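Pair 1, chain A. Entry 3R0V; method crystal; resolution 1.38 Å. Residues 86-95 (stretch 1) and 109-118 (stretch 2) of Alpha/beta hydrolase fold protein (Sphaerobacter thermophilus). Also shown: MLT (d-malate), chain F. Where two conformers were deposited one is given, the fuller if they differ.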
# COMPACT_ATOMS: atom_id res chain seq x y z
N GLY A 86 1.75 15.35 13.05
CA GLY A 86 1.09 16.19 14.04
C GLY A 86 0.35 15.42 15.11
O GLY A 86 -0.07 16.01 16.11
N GLY A 87 0.15 14.11 14.90
CA GLY A 87 -0.47 13.28 15.91
C GLY A 87 -1.74 12.59 15.47
O GLY A 87 -2.21 11.66 16.13
N ALA A 88 -2.31 13.06 14.37
CA ALA A 88 -3.44 12.42 13.71
C ALA A 88 -3.39 12.81 12.25
O ALA A 88 -2.86 13.87 11.91
CB ALA A 88 -4.75 12.88 14.33
N ALA A 89 -3.94 11.99 11.37
CA ALA A 89 -3.92 12.33 9.96
C ALA A 89 -4.95 11.58 9.18
O ALA A 89 -5.43 10.53 9.61
CB ALA A 89 -2.54 12.05 9.38
N PHE A 90 -5.27 12.11 8.01
CA PHE A 90 -5.93 11.35 6.96
C PHE A 90 -4.88 10.40 6.38
O PHE A 90 -3.69 10.74 6.34
CB PHE A 90 -6.40 12.28 5.84
CG PHE A 90 -7.33 13.38 6.28
CD1 PHE A 90 -8.20 13.21 7.35
CD2 PHE A 90 -7.34 14.59 5.61
CE1 PHE A 90 -9.08 14.23 7.73
CE2 PHE A 90 -8.19 15.61 5.99
CZ PHE A 90 -9.06 15.43 7.06
N VAL A 91 -5.29 9.23 5.91
CA VAL A 91 -4.34 8.28 5.34
C VAL A 91 -4.84 7.81 3.99
O VAL A 91 -6.02 7.50 3.85
CB VAL A 91 -4.10 7.06 6.26
CG1 VAL A 91 -3.34 5.96 5.54
CG2 VAL A 91 -3.36 7.49 7.51
N PHE A 92 -3.95 7.78 3.00
CA PHE A 92 -4.22 7.13 1.72
C PHE A 92 -3.25 5.98 1.55
O PHE A 92 -2.04 6.19 1.51
CB PHE A 92 -4.06 8.11 0.54
CG PHE A 92 -4.13 7.44 -0.82
CD1 PHE A 92 -5.23 6.68 -1.18
CD2 PHE A 92 -3.08 7.57 -1.73
CE1 PHE A 92 -5.30 6.06 -2.43
CE2 PHE A 92 -3.15 6.96 -2.97
CZ PHE A 92 -4.26 6.22 -3.32
N GLY A 93 -3.78 4.76 1.45
CA GLY A 93 -2.94 3.58 1.30
C GLY A 93 -3.11 2.94 -0.07
O GLY A 93 -4.23 2.79 -0.57
N MSE A 94 -1.98 2.56 -0.66
CA MSE A 94 -1.96 1.99 -2.00
C MSE A 94 -1.63 0.50 -1.97
O MSE A 94 -0.62 0.10 -1.39
CB MSE A 94 -0.93 2.73 -2.86
CG MSE A 94 -1.35 4.14 -3.24
SE MSE A 94 0.17 5.32 -3.53
CE MSE A 94 0.68 5.64 -1.67
N SER A 95 -2.48 -0.30 -2.60
CA SER A 95 -2.23 -1.73 -2.75
C SER A 95 -1.96 -2.40 -1.41
O SER A 95 -2.78 -2.27 -0.50
CB SER A 95 -1.13 -1.96 -3.79
OG SER A 95 -1.45 -1.26 -4.98
N LEU A 109 -4.90 3.21 15.57
CA LEU A 109 -4.09 4.40 15.31
C LEU A 109 -4.98 5.61 15.02
O LEU A 109 -6.12 5.45 14.54
CB LEU A 109 -3.14 4.19 14.13
CG LEU A 109 -1.96 3.23 14.32
CD1 LEU A 109 -0.91 3.48 13.26
CD2 LEU A 109 -1.35 3.34 15.70
N PRO A 110 -4.47 6.82 15.29
CA PRO A 110 -5.27 8.04 15.09
C PRO A 110 -5.35 8.46 13.63
O PRO A 110 -4.80 9.48 13.20
CB PRO A 110 -4.53 9.08 15.95
CG PRO A 110 -3.12 8.60 16.00
CD PRO A 110 -3.20 7.09 16.00
N ILE A 111 -6.04 7.62 12.86
CA ILE A 111 -6.37 7.88 11.47
C ILE A 111 -7.79 8.43 11.44
O ILE A 111 -8.73 7.76 11.88
CB ILE A 111 -6.27 6.57 10.64
CG1 ILE A 111 -4.84 6.01 10.72
CG2 ILE A 111 -6.67 6.80 9.20
CD1 ILE A 111 -4.65 4.65 10.08
N THR A 112 -7.95 9.65 10.93
CA THR A 112 -9.24 10.31 11.03
C THR A 112 -10.16 10.06 9.83
O THR A 112 -11.37 10.03 9.98
CB THR A 112 -9.08 11.81 11.28
OG1 THR A 112 -8.22 12.36 10.28
CG2 THR A 112 -8.45 12.05 12.65
N ARG A 113 -9.56 9.89 8.64
CA ARG A 113 -10.27 9.49 7.42
C ARG A 113 -9.33 8.56 6.67
O ARG A 113 -8.13 8.78 6.67
CB ARG A 113 -10.59 10.70 6.55
CG ARG A 113 -11.50 11.73 7.21
CD ARG A 113 -11.86 12.86 6.25
NE ARG A 113 -12.85 13.77 6.84
CZ ARG A 113 -14.14 13.76 6.54
NH1 ARG A 113 -14.60 12.90 5.63
NH2 ARG A 113 -14.97 14.61 7.13
N LEU A 114 -9.88 7.54 6.02
CA LEU A 114 -9.03 6.55 5.35
C LEU A 114 -9.47 6.31 3.92
O LEU A 114 -10.64 6.02 3.68
CB LEU A 114 -9.10 5.22 6.11
CG LEU A 114 -8.36 4.03 5.49
CD1 LEU A 114 -6.86 4.30 5.37
CD2 LEU A 114 -8.61 2.77 6.30
N ALA A 115 -8.53 6.42 2.97
CA ALA A 115 -8.79 6.08 1.58
C ALA A 115 -7.82 4.99 1.19
O ALA A 115 -6.63 5.03 1.54
CB ALA A 115 -8.61 7.30 0.69
N VAL A 116 -8.32 3.98 0.48
CA VAL A 116 -7.49 2.87 0.04
C VAL A 116 -7.73 2.57 -1.44
O VAL A 116 -8.86 2.60 -1.92
CB VAL A 116 -7.75 1.60 0.89
CG1 VAL A 116 -7.27 1.80 2.32
CG2 VAL A 116 -9.23 1.20 0.85
N PHE A 117 -6.64 2.29 -2.16
CA PHE A 117 -6.72 1.96 -3.57
C PHE A 117 -6.30 0.52 -3.81
O PHE A 117 -5.18 0.11 -3.46
CB PHE A 117 -5.82 2.90 -4.38
CG PHE A 117 -5.77 2.59 -5.85
CD1 PHE A 117 -6.78 3.01 -6.69
CD2 PHE A 117 -4.68 1.91 -6.38
CE1 PHE A 117 -6.73 2.73 -8.06
CE2 PHE A 117 -4.62 1.64 -7.76
CZ PHE A 117 -5.64 2.05 -8.59
N GLU A 118 -7.21 -0.25 -4.40
CA GLU A 118 -6.94 -1.64 -4.81
C GLU A 118 -6.25 -2.49 -3.73
O GLU A 118 -5.24 -3.13 -3.99
CB GLU A 118 -6.14 -1.68 -6.12
CG GLU A 118 -6.87 -1.00 -7.28
CD GLU A 118 -6.19 -1.19 -8.63
OE1 GLU A 118 -5.01 -1.59 -8.67
OE2 GLU A 118 -6.86 -0.95 -9.65
C1 MLT F . 0.71 -4.70 -4.03
O1 MLT F . 1.13 -3.80 -3.22
O2 MLT F . -0.15 -5.51 -3.71
C2 MLT F . 1.30 -4.71 -5.41
O3 MLT F . 2.03 -3.52 -5.65
C3 MLT F . 0.20 -4.88 -6.46
C4 MLT F . 0.73 -4.52 -7.83
O4 MLT F . 1.85 -3.97 -7.98
O5 MLT F . 0.05 -4.77 -8.85
O HOH W 1 -2.61 -2.19 -7.40

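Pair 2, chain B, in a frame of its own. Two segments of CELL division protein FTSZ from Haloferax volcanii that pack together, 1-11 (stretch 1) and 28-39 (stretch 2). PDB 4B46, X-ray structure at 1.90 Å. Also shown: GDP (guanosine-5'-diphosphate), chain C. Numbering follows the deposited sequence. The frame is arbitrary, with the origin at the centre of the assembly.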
# COMPACT_ATOMS: atom_id res chain seq x y z
N MET B 1 -13.37 -0.21 4.40
CA MET B 1 -13.17 1.00 3.63
C MET B 1 -13.24 0.69 2.13
O MET B 1 -12.65 -0.28 1.65
CB MET B 1 -11.82 1.61 3.98
CG MET B 1 -11.55 2.94 3.35
SD MET B 1 -10.14 3.71 4.14
CE MET B 1 -10.02 5.22 3.19
N LYS B 2 -13.95 1.53 1.39
CA LYS B 2 -14.16 1.31 -0.04
C LYS B 2 -13.12 2.06 -0.84
O LYS B 2 -13.01 3.29 -0.73
CB LYS B 2 -15.56 1.77 -0.45
CG LYS B 2 -16.67 0.96 0.19
CD LYS B 2 -18.02 1.48 -0.23
CE LYS B 2 -18.31 2.84 0.40
NZ LYS B 2 -19.54 3.45 -0.19
N LEU B 3 -12.34 1.33 -1.64
CA LEU B 3 -11.24 1.93 -2.39
C LEU B 3 -11.42 1.83 -3.90
O LEU B 3 -11.95 0.85 -4.41
CB LEU B 3 -9.90 1.28 -2.02
CG LEU B 3 -9.44 1.39 -0.56
CD1 LEU B 3 -8.15 0.61 -0.35
CD2 LEU B 3 -9.26 2.84 -0.19
N ALA B 4 -10.95 2.86 -4.60
CA ALA B 4 -10.66 2.76 -6.03
C ALA B 4 -9.16 2.49 -6.18
O ALA B 4 -8.34 3.36 -5.95
CB ALA B 4 -11.05 4.04 -6.74
N MET B 5 -8.81 1.26 -6.56
CA MET B 5 -7.41 0.89 -6.71
C MET B 5 -6.94 1.00 -8.15
O MET B 5 -7.56 0.45 -9.06
CB MET B 5 -7.19 -0.54 -6.25
CG MET B 5 -7.44 -0.77 -4.80
SD MET B 5 -6.46 -2.19 -4.25
CE MET B 5 -6.95 -2.18 -2.52
N ILE B 6 -5.82 1.70 -8.35
CA ILE B 6 -5.18 1.76 -9.66
C ILE B 6 -3.75 1.25 -9.56
O ILE B 6 -2.92 1.84 -8.87
CB ILE B 6 -5.16 3.19 -10.25
CG1 ILE B 6 -6.57 3.78 -10.29
CG2 ILE B 6 -4.54 3.17 -11.66
CD1 ILE B 6 -6.84 4.79 -9.22
N GLY B 7 -3.48 0.14 -10.25
CA GLY B 7 -2.13 -0.39 -10.33
C GLY B 7 -1.41 0.23 -11.51
O GLY B 7 -1.97 0.33 -12.61
N PHE B 8 -0.17 0.67 -11.28
CA PHE B 8 0.61 1.34 -12.32
C PHE B 8 1.91 0.58 -12.54
O PHE B 8 2.67 0.37 -11.60
CB PHE B 8 0.91 2.79 -11.92
CG PHE B 8 0.71 3.79 -13.03
CD1 PHE B 8 1.53 3.78 -14.15
CD2 PHE B 8 -0.29 4.74 -12.97
CE1 PHE B 8 1.36 4.70 -15.18
CE2 PHE B 8 -0.48 5.66 -14.00
CZ PHE B 8 0.35 5.64 -15.10
N GLY B 9 2.16 0.16 -13.78
CA GLY B 9 3.33 -0.66 -14.06
C GLY B 9 3.04 -2.12 -13.75
O GLY B 9 1.95 -2.47 -13.28
N GLN B 10 4.01 -2.99 -13.98
CA GLN B 10 3.79 -4.42 -13.84
C GLN B 10 3.53 -4.88 -12.40
O GLN B 10 2.62 -5.66 -12.14
CB GLN B 10 4.94 -5.22 -14.48
CG GLN B 10 4.71 -6.72 -14.41
CD GLN B 10 5.89 -7.52 -14.90
OE1 GLN B 10 6.99 -7.00 -15.05
NE2 GLN B 10 5.66 -8.80 -15.15
N ALA B 11 4.35 -4.39 -11.47
CA ALA B 11 4.19 -4.72 -10.05
C ALA B 11 2.86 -4.23 -9.48
O ALA B 11 2.12 -4.98 -8.85
CB ALA B 11 5.34 -4.15 -9.24
N ALA B 28 -14.83 -8.95 1.28
CA ALA B 28 -14.40 -7.89 2.20
C ALA B 28 -14.98 -6.52 1.85
O ALA B 28 -14.99 -5.62 2.68
CB ALA B 28 -12.88 -7.83 2.26
N GLY B 29 -15.45 -6.37 0.61
CA GLY B 29 -16.05 -5.12 0.18
C GLY B 29 -15.07 -3.96 0.03
O GLY B 29 -15.47 -2.80 0.07
N ILE B 30 -13.79 -4.28 -0.14
CA ILE B 30 -12.75 -3.25 -0.19
C ILE B 30 -12.52 -2.64 -1.57
O ILE B 30 -12.45 -1.42 -1.72
CB ILE B 30 -11.41 -3.82 0.30
CG1 ILE B 30 -11.53 -4.31 1.74
CG2 ILE B 30 -10.31 -2.78 0.17
CD1 ILE B 30 -10.36 -5.16 2.15
N VAL B 31 -12.36 -3.48 -2.58
CA VAL B 31 -12.01 -3.00 -3.91
C VAL B 31 -13.27 -2.69 -4.71
O VAL B 31 -13.80 -3.55 -5.42
CB VAL B 31 -11.15 -4.03 -4.67
CG1 VAL B 31 -10.55 -3.40 -5.92
CG2 VAL B 31 -10.05 -4.56 -3.75
N ARG B 32 -13.74 -1.46 -4.59
CA ARG B 32 -14.98 -1.05 -5.25
C ARG B 32 -14.73 -0.85 -6.74
O ARG B 32 -15.63 -1.00 -7.57
CB ARG B 32 -15.51 0.24 -4.61
CG ARG B 32 -16.83 0.72 -5.20
CD ARG B 32 -17.95 -0.28 -4.97
NE ARG B 32 -19.11 0.00 -5.82
CZ ARG B 32 -19.52 -0.77 -6.83
NH1 ARG B 32 -18.86 -1.88 -7.12
NH2 ARG B 32 -20.58 -0.43 -7.54
N ALA B 33 -13.49 -0.53 -7.08
CA ALA B 33 -13.08 -0.41 -8.47
C ALA B 33 -11.61 -0.74 -8.60
O ALA B 33 -10.80 -0.34 -7.76
CB ALA B 33 -13.33 1.00 -8.98
N ALA B 34 -11.25 -1.47 -9.65
CA ALA B 34 -9.85 -1.76 -9.90
C ALA B 34 -9.47 -1.43 -11.35
O ALA B 34 -10.19 -1.80 -12.29
CB ALA B 34 -9.53 -3.19 -9.56
N VAL B 35 -8.36 -0.73 -11.52
CA VAL B 35 -7.87 -0.33 -12.84
C VAL B 35 -6.36 -0.61 -12.90
O VAL B 35 -5.67 -0.47 -11.89
CB VAL B 35 -8.16 1.17 -13.11
CG1 VAL B 35 -7.44 1.65 -14.37
CG2 VAL B 35 -9.68 1.41 -13.24
N ALA B 36 -5.87 -1.04 -14.06
CA ALA B 36 -4.44 -1.30 -14.27
C ALA B 36 -3.94 -0.46 -15.44
O ALA B 36 -4.57 -0.43 -16.51
CB ALA B 36 -4.21 -2.77 -14.56
N VAL B 37 -2.83 0.24 -15.23
CA VAL B 37 -2.26 1.09 -16.26
C VAL B 37 -0.85 0.62 -16.55
O VAL B 37 -0.05 0.44 -15.62
CB VAL B 37 -2.18 2.57 -15.82
CG1 VAL B 37 -1.68 3.44 -16.98
CG2 VAL B 37 -3.54 3.07 -15.31
N ASN B 38 -0.53 0.43 -17.82
CA ASN B 38 0.81 -0.03 -18.18
C ASN B 38 1.16 0.39 -19.61
O ASN B 38 0.27 0.79 -20.37
CB ASN B 38 0.94 -1.55 -18.01
CG ASN B 38 2.38 -2.01 -17.70
OD1 ASN B 38 3.35 -1.42 -18.16
ND2 ASN B 38 2.50 -3.09 -16.93
N SER B 39 2.44 0.33 -19.95
CA SER B 39 2.87 0.66 -21.30
C SER B 39 3.33 -0.61 -21.99
O SER B 39 3.72 -0.59 -23.16
CB SER B 39 4.02 1.67 -21.27
OG SER B 39 5.10 1.17 -20.50
PB GDP C . 7.38 -0.95 -14.46
O1B GDP C . 8.28 -0.29 -15.47
O2B GDP C . 6.30 -1.78 -15.10
O3B GDP C . 6.80 0.12 -13.57
O3A GDP C . 8.37 -1.89 -13.62
PA GDP C . 7.90 -3.13 -12.73
O1A GDP C . 6.60 -2.87 -12.05
O2A GDP C . 7.89 -4.38 -13.56
O5' GDP C . 9.12 -3.20 -11.67
C5' GDP C . 9.32 -2.07 -10.81
C4' GDP C . 9.82 -2.54 -9.46
O4' GDP C . 8.79 -3.25 -8.79
C3' GDP C . 10.93 -3.57 -9.59
O3' GDP C . 12.17 -2.88 -9.64
C2' GDP C . 10.79 -4.44 -8.35
O2' GDP C . 11.40 -3.80 -7.22
C1' GDP C . 9.32 -4.36 -8.03
N9 GDP C . 8.48 -5.48 -8.49
C8 GDP C . 8.35 -5.95 -9.75
N7 GDP C . 7.41 -6.93 -9.79
C5 GDP C . 6.90 -7.05 -8.54
C6 GDP C . 5.86 -7.87 -7.87
O6 GDP C . 5.19 -8.73 -8.50
N1 GDP C . 5.67 -7.67 -6.56
C2 GDP C . 6.37 -6.77 -5.84
N2 GDP C . 6.11 -6.65 -4.52
N3 GDP C . 7.32 -5.98 -6.38
C4 GDP C . 7.61 -6.08 -7.70
O HOH W 2 -0.64 -2.19 -14.25

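Two parallel strands can keep the same backbone register while carrying very different side chains, and these two pairs illustrate the point. In each, a strand in the first stretch (89-94 in pair 1, 3-8 in pair 2) runs beside one in the second, the N-to-C directions differing by 11° in pair 1 and 17° in pair 2. The axes approach to 4.7 and 4.6 Å, and the central backbones superpose with an RMSD of 0.7 Å.

The hydrogen-bond ladder is correspondingly alike. In pair 1, Val A91 N donates to Arg A113 O (3.0 Å) while Val A91 O accepts from Ala A115 N (2.9 Å); in pair 2 the matching Met B5 N donates to Ala B33 O (2.8 Å) and Met B5 O accepts from Val B35 N (2.8 Å). As is usual in parallel pairing, one residue reaches to both sides of its partner, and the next residue but one repeats the pattern: Gly A93 and Gly B7 occupy the same position and bond in the same way. Both ladders also contain a one-residue beta bulge, where the second stretch turns a corner. Before the bulge Ala A89 O accepts from Thr A112 N (3.0 Å), and the matching Leu B3 O from Arg B32 N (2.9 Å); after it Val A91 N and Met B5 N bond to the carbonyl of the following residue, Arg A113 O and Ala B33 O. In pair 2, Leu B3 O also receives a weak hydrogen bond from Ala B33 N, at 3.4 Å.

Around this frame, bulk is distributed differently. On the face carrying Val A91 and Leu A114, the valine is short and its neighbours reach it: Val A91 CG2 lies 3.8 Å from Ile A111 CG2, and Val A91 CG1 3.9 Å from Leu A114 CD1. In pair 2 the leucine position is Ala B34, and the valine position is the longer Met B5, whose CE lies 4.1 Å from Val B31 CG2 and 4.3 Å from Ile B30 CG2. The long side chain has moved from one strand to the other.

On the other face, Phe A92 matches Ile B6, and Ala A115 matches Val B35. The phenylalanine ring lies along the small alanine, with Phe A92 CD1 3.9 Å from Ala A115 CB, and extends to Phe A117, its CE1 3.7 Å from Phe A117 CB. Ile B6 makes the corresponding pair of contacts with less bulk: its CG1 is 4.2 Å from Val B35 CB and its CG2 3.8 Å from Val B37 CG2. Further along, the aromatic ring sits on the first strand in pair 2, where Val B37 CG1 lies over one face of Phe B8, 3.9 Å from the ring centroid.

The strand ends also match, although less closely. Ser A95 N donates to Phe A117 O, and Gly B9 N to Val B37 O, both at 2.9 Å. At Gly B9 the backbone angles themselves call for glycine, and a CB would fall 2.3 Å from GDP O3B. The shared backbone therefore fixes the ladder, while side-chain volume is redistributed across it.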